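Local atomic coordinates of DyP-type peroxidase (Pleurotus ostreatus PC15, PDB entry 6FSK), a protein that catalyses, as a heme b peroxidase of the dye-decolorizing (DyP) family, the probable peroxide-driven oxidation of substrates such as dyes and Mn(II). Residues F25-N30 with D131-I136; D32-N37 with H163-E168; F79-L84 with N96-G101; E125-K130 with E168-R173. The protein carries 1 engineered substitution. One frame throughout, in Å; residues are numbered along the deposited sequence. Where two conformers were deposited one is given.

Contact 1: residues F25-N30 with D131-I136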
loop_
_atom_site.group_PDB
_atom_site.type_symbol
_atom_site.label_atom_id
_atom_site.label_comp_id
_atom_site.label_asym_id
_atom_site.label_seq_id
_atom_site.Cartn_x
_atom_site.Cartn_y
_atom_site.Cartn_z
ATOM N N PHE A 25 11.333 -13.490 4.072
ATOM C CA PHE A 25 12.411 -12.706 3.476
ATOM C C PHE A 25 13.734 -13.486 3.537
ATOM O O PHE A 25 14.083 -14.018 4.581
ATOM C CB PHE A 25 12.571 -11.364 4.178
ATOM C CG PHE A 25 11.326 -10.524 4.149
ATOM C CD1 PHE A 25 11.081 -9.753 3.044
ATOM C CD2 PHE A 25 10.442 -10.463 5.195
ATOM C CE1 PHE A 25 9.933 -8.926 2.981
ATOM C CE2 PHE A 25 9.281 -9.667 5.114
ATOM C CZ PHE A 25 9.034 -8.934 4.003
ATOM N N PHE A 26 14.406 -13.611 2.396
ATOM C CA PHE A 26 15.541 -14.508 2.289
ATOM C C PHE A 26 16.710 -13.865 1.613
ATOM O O PHE A 26 16.627 -12.821 0.876
ATOM C CB PHE A 26 15.119 -15.790 1.574
ATOM C CG PHE A 26 14.786 -15.592 0.108
ATOM C CD1 PHE A 26 15.734 -15.698 -0.866
ATOM C CD2 PHE A 26 13.492 -15.386 -0.285
ATOM C CE1 PHE A 26 15.396 -15.547 -2.190
ATOM C CE2 PHE A 26 13.144 -15.215 -1.582
ATOM C CZ PHE A 26 14.096 -15.297 -2.545
ATOM N N ASP A 27 17.881 -14.496 1.831
ATOM C CA ASP A 27 19.108 -14.252 1.077
ATOM C C ASP A 27 19.433 -15.553 0.331
ATOM O O ASP A 27 19.076 -16.648 0.749
ATOM C CB ASP A 27 20.283 -13.922 1.912
ATOM C CG ASP A 27 20.203 -12.622 2.554
ATOM O OD1 ASP A 27 19.631 -11.635 1.969
ATOM O OD2 ASP A 27 20.729 -12.522 3.726
ATOM N N VAL A 28 19.967 -15.370 -0.885
ATOM C CA VAL A 28 20.486 -16.457 -1.730
ATOM C C VAL A 28 21.880 -16.746 -1.261
ATOM O O VAL A 28 22.720 -15.855 -1.278
ATOM C CB VAL A 28 20.513 -16.052 -3.225
ATOM C CG1 VAL A 28 21.083 -17.238 -4.045
ATOM C CG2 VAL A 28 19.081 -15.782 -3.710
ATOM N N THR A 29 22.137 -18.003 -0.862
ATOM C CA THR A 29 23.469 -18.402 -0.383
ATOM C C THR A 29 24.299 -19.215 -1.417
ATOM O O THR A 29 25.530 -19.222 -1.318
ATOM C CB THR A 29 23.398 -19.157 0.964
ATOM O OG1 THR A 29 22.553 -20.280 0.844
ATOM C CG2 THR A 29 22.829 -18.262 2.071
ATOM N N ASN A 30 23.641 -19.893 -2.366
ATOM C CA ASN A 30 24.315 -20.655 -3.414
ATOM C C ASN A 30 23.464 -20.386 -4.688
ATOM O O ASN A 30 22.365 -20.893 -4.817
ATOM C CB ASN A 30 24.292 -22.089 -2.963
ATOM C CG ASN A 30 24.868 -23.029 -3.973
ATOM O OD1 ASN A 30 24.884 -22.768 -5.220
ATOM N ND2 ASN A 30 25.309 -24.144 -3.459
ATOM N N ASP A 131 20.881 -7.014 4.232
ATOM C CA ASP A 131 20.554 -7.163 2.823
ATOM C C ASP A 131 19.555 -8.317 2.688
ATOM O O ASP A 131 19.720 -9.446 3.184
ATOM C CB ASP A 131 21.808 -7.585 2.010
ATOM C CG ASP A 131 22.843 -6.460 1.791
ATOM O OD1 ASP A 131 22.743 -5.365 2.288
ATOM O OD2 ASP A 131 23.828 -6.784 1.046
ATOM N N ILE A 132 18.464 -8.003 2.000
ATOM C CA ILE A 132 17.408 -8.980 1.685
ATOM C C ILE A 132 17.413 -9.134 0.174
ATOM O O ILE A 132 17.357 -8.125 -0.544
ATOM C CB ILE A 132 16.024 -8.509 2.177
ATOM C CG1 ILE A 132 16.073 -8.488 3.706
ATOM C CG2 ILE A 132 14.938 -9.388 1.607
ATOM C CD1 ILE A 132 14.878 -7.819 4.350
ATOM N N HIS A 133 17.448 -10.369 -0.319
ATOM C CA HIS A 133 17.498 -10.657 -1.782
ATOM C C HIS A 133 16.123 -10.926 -2.415
ATOM O O HIS A 133 15.975 -10.687 -3.598
ATOM C CB HIS A 133 18.411 -11.854 -2.015
ATOM C CG HIS A 133 19.831 -11.564 -1.721
ATOM N ND1 HIS A 133 20.758 -12.575 -1.527
ATOM C CD2 HIS A 133 20.484 -10.411 -1.494
ATOM C CE1 HIS A 133 21.928 -12.027 -1.269
ATOM N NE2 HIS A 133 21.802 -10.721 -1.247
ATOM N N GLY A 134 15.155 -11.389 -1.635
ATOM C CA GLY A 134 13.832 -11.657 -2.107
ATOM C C GLY A 134 12.869 -11.938 -1.012
ATOM O O GLY A 134 13.255 -12.015 0.169
ATOM N N VAL A 135 11.621 -12.101 -1.392
ATOM C CA VAL A 135 10.547 -12.515 -0.535
ATOM C C VAL A 135 9.721 -13.584 -1.208
ATOM O O VAL A 135 9.387 -13.433 -2.383
ATOM C CB VAL A 135 9.693 -11.296 -0.070
ATOM C CG1 VAL A 135 9.024 -10.495 -1.205
ATOM C CG2 VAL A 135 8.649 -11.666 0.965
ATOM N N ILE A 136 9.424 -14.616 -0.498
ATOM C CA ILE A 136 8.446 -15.625 -0.841
ATOM C C ILE A 136 7.252 -15.348 0.079
ATOM O O ILE A 136 7.443 -15.258 1.289
ATOM C CB ILE A 136 8.963 -17.076 -0.663
ATOM C CG1 ILE A 136 9.997 -17.357 -1.740
ATOM C CG2 ILE A 136 7.815 -18.065 -0.730
ATOM C CD1 ILE A 136 10.912 -18.465 -1.330
#

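Contact 2: residues D32-N37 with H163-E168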
loop_
_atom_site.group_PDB
_atom_site.type_symbol
_atom_site.label_atom_id
_atom_site.label_comp_id
_atom_site.label_asym_id
_atom_site.label_seq_id
_atom_site.Cartn_x
_atom_site.Cartn_y
_atom_site.Cartn_z
ATOM N N ASP A 32 23.914 -21.071 -7.987
ATOM C CA ASP A 32 23.531 -22.055 -9.010
ATOM C C ASP A 32 22.595 -23.106 -8.421
ATOM O O ASP A 32 21.743 -23.648 -9.106
ATOM C CB ASP A 32 24.773 -22.691 -9.707
ATOM C CG ASP A 32 25.631 -21.680 -10.482
ATOM O OD1 ASP A 32 25.159 -20.718 -11.145
ATOM O OD2 ASP A 32 26.880 -21.874 -10.446
ATOM N N GLN A 33 22.685 -23.425 -7.124
ATOM C CA GLN A 33 21.763 -24.328 -6.550
ATOM C C GLN A 33 20.345 -23.682 -6.428
ATOM O O GLN A 33 19.346 -24.349 -6.567
ATOM C CB GLN A 33 22.204 -24.656 -5.169
ATOM C CG GLN A 33 21.369 -25.752 -4.564
ATOM C CD GLN A 33 21.909 -26.151 -3.201
ATOM O OE1 GLN A 33 22.616 -25.353 -2.528
ATOM N NE2 GLN A 33 21.609 -27.361 -2.793
ATOM N N PHE A 34 20.360 -22.389 -6.145
ATOM C CA PHE A 34 19.107 -21.633 -6.084
ATOM C C PHE A 34 18.378 -21.735 -7.395
ATOM O O PHE A 34 17.158 -22.028 -7.442
ATOM C CB PHE A 34 19.354 -20.159 -5.729
ATOM C CG PHE A 34 18.081 -19.328 -5.741
ATOM C CD1 PHE A 34 17.232 -19.389 -4.675
ATOM C CD2 PHE A 34 17.735 -18.541 -6.830
ATOM C CE1 PHE A 34 16.028 -18.675 -4.689
ATOM C CE2 PHE A 34 16.605 -17.765 -6.815
ATOM C CZ PHE A 34 15.748 -17.843 -5.738
ATOM N N LYS A 35 19.126 -21.527 -8.483
ATOM C CA LYS A 35 18.468 -21.572 -9.803
ATOM C C LYS A 35 18.004 -22.940 -10.128
ATOM O O LYS A 35 16.947 -23.131 -10.645
ATOM C CB LYS A 35 19.353 -20.998 -10.866
ATOM C CG LYS A 35 19.694 -19.539 -10.719
ATOM C CD LYS A 35 20.491 -19.060 -11.910
ATOM C CE LYS A 35 20.975 -17.679 -11.651
ATOM N NZ LYS A 35 21.455 -16.966 -12.864
ATOM N N ALA A 36 18.739 -24.003 -9.727
ATOM C CA ALA A 36 18.219 -25.327 -9.953
ATOM C C ALA A 36 16.926 -25.577 -9.118
ATOM O O ALA A 36 15.976 -26.199 -9.572
ATOM C CB ALA A 36 19.308 -26.368 -9.608
ATOM N N ASN A 37 16.905 -25.115 -7.821
ATOM C CA ASN A 37 15.785 -25.318 -6.988
ATOM C C ASN A 37 14.508 -24.523 -7.492
ATOM O O ASN A 37 13.371 -24.953 -7.389
ATOM C CB ASN A 37 16.111 -24.864 -5.555
ATOM C CG ASN A 37 17.153 -25.699 -4.871
ATOM O OD1 ASN A 37 17.527 -26.831 -5.310
ATOM N ND2 ASN A 37 17.658 -25.182 -3.804
ATOM N N HIS A 163 22.405 -28.182 2.900
ATOM C CA HIS A 163 22.321 -27.991 1.463
ATOM C C HIS A 163 21.355 -26.873 1.112
ATOM O O HIS A 163 20.871 -26.822 0.006
ATOM C CB HIS A 163 21.912 -29.320 0.728
ATOM C CG HIS A 163 20.577 -29.873 1.054
ATOM N ND1 HIS A 163 20.384 -30.794 2.062
ATOM C CD2 HIS A 163 19.362 -29.642 0.540
ATOM C CE1 HIS A 163 19.113 -31.102 2.145
ATOM N NE2 HIS A 163 18.466 -30.371 1.260
ATOM N N ALA A 164 21.132 -25.956 2.031
ATOM C CA ALA A 164 20.226 -24.841 1.702
ATOM C C ALA A 164 20.782 -24.029 0.556
ATOM O O ALA A 164 21.956 -23.686 0.552
ATOM C CB ALA A 164 20.102 -23.943 2.929
ATOM N N SER A 165 19.860 -23.489 -0.260
ATOM C CA SER A 165 20.300 -22.472 -1.187
ATOM C C SER A 165 19.849 -21.058 -0.860
ATOM O O SER A 165 20.260 -20.120 -1.504
ATOM C CB SER A 165 19.814 -22.803 -2.603
ATOM O OG SER A 165 18.423 -22.860 -2.640
ATOM N N ILE A 166 19.004 -20.948 0.165
ATOM C CA ILE A 166 18.677 -19.619 0.690
ATOM C C ILE A 166 18.736 -19.687 2.210
ATOM O O ILE A 166 18.613 -20.783 2.801
ATOM C CB ILE A 166 17.263 -19.181 0.253
ATOM C CG1 ILE A 166 16.100 -20.010 0.874
ATOM C CG2 ILE A 166 17.152 -19.114 -1.285
ATOM C CD1 ILE A 166 14.698 -19.751 0.410
ATOM N N SER A 167 18.715 -18.510 2.830
ATOM C CA SER A 167 18.555 -18.463 4.272
ATOM C C SER A 167 17.533 -17.429 4.660
ATOM O O SER A 167 17.360 -16.437 3.923
ATOM C CB SER A 167 19.912 -18.121 4.763
ATOM O OG SER A 167 20.008 -17.177 5.743
ATOM N N GLU A 168 16.837 -17.700 5.746
ATOM C CA GLU A 168 15.821 -16.781 6.275
ATOM C C GLU A 168 16.519 -15.561 6.863
ATOM O O GLU A 168 17.417 -15.685 7.725
ATOM C CB GLU A 168 14.941 -17.463 7.331
ATOM C CG GLU A 168 13.968 -16.421 7.914
ATOM C CD GLU A 168 12.972 -17.024 8.948
ATOM O OE1 GLU A 168 12.938 -18.245 9.233
ATOM O OE2 GLU A 168 12.179 -16.224 9.464
HETATM O O HOH W 1 24.157 -25.474 -0.677
HETATM O O HOH W 2 18.495 -26.891 -1.801
#

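Contact 3: residues F79-L84 with N96-G101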
loop_
_atom_site.group_PDB
_atom_site.type_symbol
_atom_site.label_atom_id
_atom_site.label_comp_id
_atom_site.label_asym_id
_atom_site.label_seq_id
_atom_site.Cartn_x
_atom_site.Cartn_y
_atom_site.Cartn_z
ATOM N N PHE A 79 11.824 -10.171 -6.039
ATOM C CA PHE A 79 13.257 -10.042 -5.853
ATOM C C PHE A 79 13.697 -8.620 -5.758
ATOM O O PHE A 79 13.272 -7.731 -6.555
ATOM C CB PHE A 79 14.021 -10.688 -7.051
ATOM C CG PHE A 79 13.887 -12.148 -7.114
ATOM C CD1 PHE A 79 14.769 -12.958 -6.414
ATOM C CD2 PHE A 79 12.856 -12.722 -7.794
ATOM C CE1 PHE A 79 14.617 -14.326 -6.413
ATOM C CE2 PHE A 79 12.691 -14.113 -7.837
ATOM C CZ PHE A 79 13.573 -14.907 -7.098
ATOM N N SER A 80 14.626 -8.342 -4.816
ATOM C CA SER A 80 15.155 -7.013 -4.714
ATOM C C SER A 80 16.293 -6.759 -5.682
ATOM O O SER A 80 16.805 -7.667 -6.296
ATOM C CB SER A 80 15.692 -6.770 -3.285
ATOM O OG SER A 80 16.897 -7.570 -3.108
ATOM N N HIS A 81 16.744 -5.510 -5.746
ATOM C CA HIS A 81 17.872 -5.192 -6.611
ATOM C C HIS A 81 19.106 -5.901 -6.139
ATOM O O HIS A 81 19.818 -6.482 -6.940
ATOM C CB HIS A 81 18.090 -3.728 -6.656
ATOM C CG HIS A 81 19.351 -3.348 -7.390
ATOM N ND1 HIS A 81 19.460 -3.378 -8.760
ATOM C CD2 HIS A 81 20.550 -2.984 -6.920
ATOM C CE1 HIS A 81 20.678 -2.992 -9.117
ATOM N NE2 HIS A 81 21.354 -2.723 -8.018
ATOM N N LEU A 82 19.262 -5.966 -4.831
ATOM C CA LEU A 82 20.402 -6.729 -4.306
ATOM C C LEU A 82 20.303 -8.177 -4.714
ATOM O O LEU A 82 21.323 -8.879 -4.954
ATOM C CB LEU A 82 20.448 -6.610 -2.790
ATOM C CG LEU A 82 20.785 -5.209 -2.287
ATOM C CD1 LEU A 82 20.340 -5.024 -0.858
ATOM C CD2 LEU A 82 22.260 -4.876 -2.442
ATOM N N GLY A 83 19.139 -8.751 -4.695
ATOM C CA GLY A 83 18.992 -10.119 -5.091
ATOM C C GLY A 83 19.249 -10.384 -6.571
ATOM O O GLY A 83 19.871 -11.396 -6.951
ATOM N N LEU A 84 18.765 -9.482 -7.407
ATOM C CA LEU A 84 19.102 -9.530 -8.830
ATOM C C LEU A 84 20.589 -9.511 -9.034
ATOM O O LEU A 84 21.112 -10.365 -9.774
ATOM C CB LEU A 84 18.400 -8.414 -9.641
ATOM C CG LEU A 84 16.836 -8.535 -9.629
ATOM C CD1 LEU A 84 16.377 -7.331 -10.469
ATOM C CD2 LEU A 84 16.298 -9.821 -10.115
ATOM N N ASN A 96 14.835 4.206 -10.040
ATOM C CA ASN A 96 15.880 4.693 -9.160
ATOM C C ASN A 96 15.645 4.210 -7.719
ATOM O O ASN A 96 16.570 3.806 -7.048
ATOM C CB ASN A 96 15.889 6.195 -9.148
ATOM C CG ASN A 96 16.234 6.801 -10.464
ATOM O OD1 ASN A 96 15.601 7.815 -10.889
ATOM N ND2 ASN A 96 17.184 6.199 -11.137
ATOM N N ALA A 97 14.414 4.264 -7.244
ATOM C CA ALA A 97 14.092 3.820 -5.867
ATOM C C ALA A 97 14.416 2.369 -5.677
ATOM O O ALA A 97 15.070 1.966 -4.721
ATOM C CB ALA A 97 12.623 4.111 -5.581
ATOM N N PHE A 98 13.960 1.504 -6.612
ATOM C CA PHE A 98 14.218 0.082 -6.559
ATOM C C PHE A 98 15.751 -0.188 -6.512
ATOM O O PHE A 98 16.239 -0.997 -5.779
ATOM C CB PHE A 98 13.643 -0.579 -7.820
ATOM C CG PHE A 98 13.981 -2.032 -7.981
ATOM C CD1 PHE A 98 13.366 -2.983 -7.234
ATOM C CD2 PHE A 98 14.937 -2.458 -8.897
ATOM C CE1 PHE A 98 13.586 -4.328 -7.370
ATOM C CE2 PHE A 98 15.209 -3.815 -9.021
ATOM C CZ PHE A 98 14.580 -4.733 -8.274
ATOM N N THR A 99 16.476 0.504 -7.381
ATOM C CA THR A 99 17.917 0.277 -7.531
ATOM C C THR A 99 18.704 0.735 -6.277
ATOM O O THR A 99 19.614 0.049 -5.817
ATOM C CB THR A 99 18.352 0.953 -8.805
ATOM O OG1 THR A 99 17.704 0.267 -9.897
ATOM C CG2 THR A 99 19.859 0.854 -8.932
ATOM N N THR A 100 18.286 1.851 -5.725
ATOM C CA THR A 100 18.842 2.389 -4.484
ATOM C C THR A 100 18.572 1.447 -3.317
ATOM O O THR A 100 19.402 1.251 -2.430
ATOM C CB THR A 100 18.251 3.782 -4.277
ATOM O OG1 THR A 100 18.810 4.685 -5.265
ATOM C CG2 THR A 100 18.558 4.348 -2.947
ATOM N N GLY A 101 17.395 0.845 -3.300
ATOM C CA GLY A 101 16.882 0.046 -2.177
ATOM C C GLY A 101 16.260 0.905 -1.118
ATOM O O GLY A 101 16.553 2.061 -1.003
HETATM O O HOH W 3 15.492 -3.268 -4.341
#

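Contact 4: residues E125-K130 with E168-R173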
loop_
_atom_site.group_PDB
_atom_site.type_symbol
_atom_site.label_atom_id
_atom_site.label_comp_id
_atom_site.label_asym_id
_atom_site.label_seq_id
_atom_site.Cartn_x
_atom_site.Cartn_y
_atom_site.Cartn_z
ATOM N N GLU A 125 13.550 -2.516 12.634
ATOM C CA GLU A 125 13.940 -3.756 13.260
ATOM C C GLU A 125 15.188 -4.324 12.607
ATOM O O GLU A 125 15.456 -4.222 11.403
ATOM C CB GLU A 125 12.833 -4.783 13.192
ATOM C CG GLU A 125 11.588 -4.384 13.914
ATOM C CD GLU A 125 10.586 -5.431 14.067
ATOM O OE1 GLU A 125 10.754 -6.532 13.487
ATOM O OE2 GLU A 125 9.561 -5.126 14.728
ATOM N N ALA A 126 16.068 -4.969 13.400
ATOM C CA ALA A 126 17.370 -5.407 12.897
ATOM C C ALA A 126 17.417 -6.204 11.626
ATOM O O ALA A 126 18.262 -5.948 10.747
ATOM C CB ALA A 126 18.117 -6.113 14.028
ATOM N N PRO A 127 16.510 -7.130 11.443
ATOM C CA PRO A 127 16.589 -7.946 10.249
ATOM C C PRO A 127 16.392 -7.133 8.966
ATOM O O PRO A 127 16.965 -7.427 7.924
ATOM C CB PRO A 127 15.498 -8.962 10.417
ATOM C CG PRO A 127 15.228 -8.983 11.870
ATOM C CD PRO A 127 15.559 -7.670 12.449
ATOM N N PHE A 128 15.643 -6.018 9.058
ATOM C CA PHE A 128 15.423 -5.208 7.850
ATOM C C PHE A 128 16.535 -4.271 7.516
ATOM O O PHE A 128 16.522 -3.615 6.481
ATOM C CB PHE A 128 14.036 -4.477 7.957
ATOM C CG PHE A 128 12.854 -5.428 7.843
ATOM C CD1 PHE A 128 12.497 -5.921 6.571
ATOM C CD2 PHE A 128 12.139 -5.867 8.927
ATOM C CE1 PHE A 128 11.463 -6.828 6.458
ATOM C CE2 PHE A 128 11.073 -6.770 8.801
ATOM C CZ PHE A 128 10.736 -7.215 7.557
ATOM N N LEU A 129 17.557 -4.249 8.401
ATOM C CA LEU A 129 18.774 -3.554 8.148
ATOM C C LEU A 129 19.741 -4.446 7.433
ATOM O O LEU A 129 20.739 -3.963 6.932
ATOM C CB LEU A 129 19.332 -2.935 9.443
ATOM C CG LEU A 129 18.484 -1.879 10.076
ATOM C CD1 LEU A 129 19.217 -1.393 11.321
ATOM C CD2 LEU A 129 18.266 -0.748 9.108
ATOM N N LYS A 130 19.476 -5.727 7.325
ATOM C CA LYS A 130 20.321 -6.635 6.535
ATOM C C LYS A 130 19.970 -6.602 5.098
ATOM O O LYS A 130 18.848 -6.237 4.721
ATOM C CB LYS A 130 20.233 -8.062 7.031
ATOM C CG LYS A 130 20.572 -8.229 8.479
ATOM C CD LYS A 130 20.720 -9.692 8.899
ATOM C CE LYS A 130 21.452 -9.795 10.259
ATOM N NZ LYS A 130 20.915 -8.817 11.314
ATOM N N GLU A 168 16.837 -17.700 5.746
ATOM C CA GLU A 168 15.821 -16.781 6.275
ATOM C C GLU A 168 16.519 -15.561 6.863
ATOM O O GLU A 168 17.417 -15.685 7.725
ATOM C CB GLU A 168 14.941 -17.463 7.331
ATOM C CG GLU A 168 13.968 -16.421 7.914
ATOM C CD GLU A 168 12.972 -17.024 8.948
ATOM O OE1 GLU A 168 12.938 -18.245 9.233
ATOM O OE2 GLU A 168 12.179 -16.224 9.464
ATOM N N VAL A 169 16.098 -14.355 6.433
ATOM C CA VAL A 169 16.462 -13.108 7.076
ATOM C C VAL A 169 15.482 -12.914 8.250
ATOM O O VAL A 169 15.887 -12.611 9.379
ATOM C CB VAL A 169 16.493 -11.908 6.095
ATOM C CG1 VAL A 169 16.721 -10.629 6.903
ATOM C CG2 VAL A 169 17.624 -12.132 5.059
ATOM N N THR A 170 14.200 -12.945 7.929
ATOM C CA THR A 170 13.143 -12.866 8.878
ATOM C C THR A 170 11.851 -13.216 8.210
ATOM O O THR A 170 11.802 -13.480 6.935
ATOM C CB THR A 170 13.005 -11.477 9.571
ATOM O OG1 THR A 170 12.151 -11.627 10.723
ATOM C CG2 THR A 170 12.407 -10.457 8.572
ATOM N N HIS A 171 10.770 -13.334 8.977
ATOM C CA HIS A 171 9.444 -13.495 8.344
ATOM C C HIS A 171 8.461 -12.652 9.157
ATOM O O HIS A 171 8.674 -12.405 10.361
ATOM C CB HIS A 171 8.960 -14.959 8.176
ATOM C CG HIS A 171 8.637 -15.675 9.445
ATOM N ND1 HIS A 171 9.567 -16.387 10.173
ATOM C CD2 HIS A 171 7.461 -15.871 10.052
ATOM C CE1 HIS A 171 8.966 -16.937 11.213
ATOM N NE2 HIS A 171 7.684 -16.703 11.117
ATOM N N VAL A 172 7.420 -12.179 8.502
ATOM C CA VAL A 172 6.330 -11.483 9.149
ATOM C C VAL A 172 4.983 -12.103 8.797
ATOM O O VAL A 172 4.830 -12.690 7.722
ATOM C CB VAL A 172 6.344 -9.975 8.823
ATOM C CG1 VAL A 172 7.618 -9.282 9.215
ATOM C CG2 VAL A 172 6.058 -9.744 7.367
ATOM N N ARG A 173 4.024 -12.006 9.699
ATOM C CA ARG A 173 2.714 -12.568 9.468
ATOM C C ARG A 173 1.652 -11.488 9.579
ATOM O O ARG A 173 1.661 -10.700 10.535
ATOM C CB ARG A 173 2.394 -13.706 10.409
ATOM C CG ARG A 173 1.175 -14.537 9.976
ATOM C CD ARG A 173 0.878 -15.597 11.038
ATOM N NE ARG A 173 0.229 -14.987 12.173
ATOM C CZ ARG A 173 0.099 -15.519 13.389
ATOM N NH1 ARG A 173 0.533 -16.784 13.668
ATOM N NH2 ARG A 173 -0.578 -14.878 14.288
#

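Contact 1: residues F25-N30 with D131-I136
The ring of F26 lies over the backbone of G134, whose CA forms a CH-pi contact with one face, 4.0 Å from the ring centroid and displaced toward the rim. CG of F26 stands between its own N and carbonyl carbon (chi1 68°), which sets CG on the G134 side; from there CD2, CE2 and CZ lie against G134, and CE2 touches I136 CG1 at 3.8 Å. F25, on the other face of the sheet, lies side by side with V135 and points the same way, so that V135 CG2 sits over the F25 ring, 4.0 Å from its centroid. H133 and G134 both stand opposite F26, a classic beta bulge, and F26 O accepts from H133 N (2.8 Å) and G134 N (3.2 Å). F26 N returns a nearly straight bond to G134 O, 170° at the hydrogen. The H133 imidazole crosses D27 at about a right angle, with D27 OD1 3.6 Å above the ring centre, while H133 ND1 accepts from V28 N at 3.0 Å. D27 OD1 also comes within 2.5 Å of D131 O, close enough that the acid group probably carries a proton. D131 itself has R103 as salt-bridge partner. Strand 20-28 runs antiparallel between strands 134-140 and 166-175, with strand 74-80 beyond 134-140 and F470 of strand 462-472 packed against F25, I132 and V135.

Contact 2: residues D32-N37 with H163-E168
CG of F34, anti to the backbone N (chi1 177°), carries the ring toward I166, and OG of S165, between its own N and carbonyl carbon (chi1 60°), is put within reach of N37 ND2. F34 meets I166 obliquely, its CD1 3.4 Å from I166 CG2, while S165 OG lies near the plane of the F34 ring, at its edge. The CB of S165 rests against the helix backbone, 3.6 Å from F34 N. One turn on, N37 ND2 approaches S165 OG at 2.7 Å, a weak hydrogen bond bent to 127° at the hydrogen. The arrangement packs helix 31-41, which follows directly on strand 20-28, against the residues leading into the edge strand 166-175 of the ferredoxin-like N-terminal half of the DyP fold. Q33, extended beyond CG, reaches toward H163, its NE2 2.9 Å from H163 O. Waters join the polar groups: one donates to A164 O, its very short approach to Q33 OE1 being doubtful, and another accepts from N37 ND2 and donates to H163 O at 3.0 Å. F157 helps enclose the apolar part, its ring meeting that of F34 and its side chain touching I166, while its carbonyl oxygen is a weak partner of S165 OG.

Contact 3: residues F79-L84 with N96-G101
The F98 ring carries H81 CB over one face, 4.1 Å from the centroid and offset toward the rim, while F79 O and L84 CD1 lie at its edge, in the ring plane. L84 meets F98 at about a right angle, with L84 CD1 3.8 Å from F98 CZ. The H81 ring is in turn roofed on one face by T99 CG2, 4.1 Å from the centroid and 16° off the ring normal. CG of H81, anti to its backbone N (chi1 173°), is set against T99, and H81 CD2 comes 3.4 Å from T99 O. This is the junction where strand 74-80 of the N-terminal DyP domain passes into helix 81-86, and the short helix 96-100 packs F98 and T99 against that turn. S80 is the N-cap of the helix: its OG accepts from G83 N at 3.0 Å and is also hydrogen-bonded to I132 O, in the residues just before strand 134-140. A water spans the two backbones, accepting from H81 N and donating to F98 O at 2.8 Å. Beyond the pair, F98 meets F239 edge-to-face and touches F471 of strand 462-472, and T99 OG1 is hydrogen-bonded to D95 O.

Contact 4: residues E125-K130 with E168-R173
P127 lays its pyrrolidine ring obliquely across T170, P127 CB lying 3.6 Å from T170 CB. The proline CG is a little farther from the same threonine atom. The loop between strands 119-122 and 134-140 is thereby packed onto strand 166-175, the outermost strand on this side of the antiparallel sheet in the DyP N-terminal domain. Turn-like bonds shape the loop: F128 N to E125 O, L129 N to A126 O and K130 N to P127 O, each spanning three residues. On the strand, V169 and T170 form a classic beta bulge opposite F25 of strand 20-28. V169 CG1, anti to its backbone N (chi1 173°), comes to 3.4 Å from P127 O, while the aliphatic CB of K130 approaches the same methyl more loosely. The F128 side chain crosses that of T170 at about a right angle, and F128 CZ lies 3.8 Å from T170 CG2. Farther along the strand V172 CG1 comes to the rim of the F128 ring, near its plane, 4.1 Å from F128 CZ. The same phenylalanine meets F25 edge-to-face, and V172 also touches Y23 and Y244, so the apolar end of the contact packs against side chains of strands 20-28 and 238-247. The V172 side chain remains about 14 Å from the heme. On the strand's outer side, away from the loop, H171 ND1 donates to E168 OE2 at 2.7 Å, nearly straight at 166°; OE2 lies in the imidazole plane and is met on its syn side, the donor tilted 26° out of the carboxylate plane.

All four contacts lie in the N-terminal DyP domain and reach one antiparallel sheet, in which strands 166-175, 20-28, 134-140 and 74-80 are consecutive neighbours. Contact 1 lies in the middle of the group: its centre is about 10 Å from those of contacts 2 and 4 and about 12 Å from that of contact 3. Contacts 2 and 4 share E168 and strand 166-175, their centres about 19 Å apart. Along the chain, contact 3 is nested inside contacts 1 and 2, closing before contact 4 opens, whereas contacts 1, 2 and 4 interleave. Helices and loops distant in sequence are thereby packed onto neighbouring strands of one sheet, and the V172 side chain of contact 4 comes about 10 Å from that of the heme-binding residue F382.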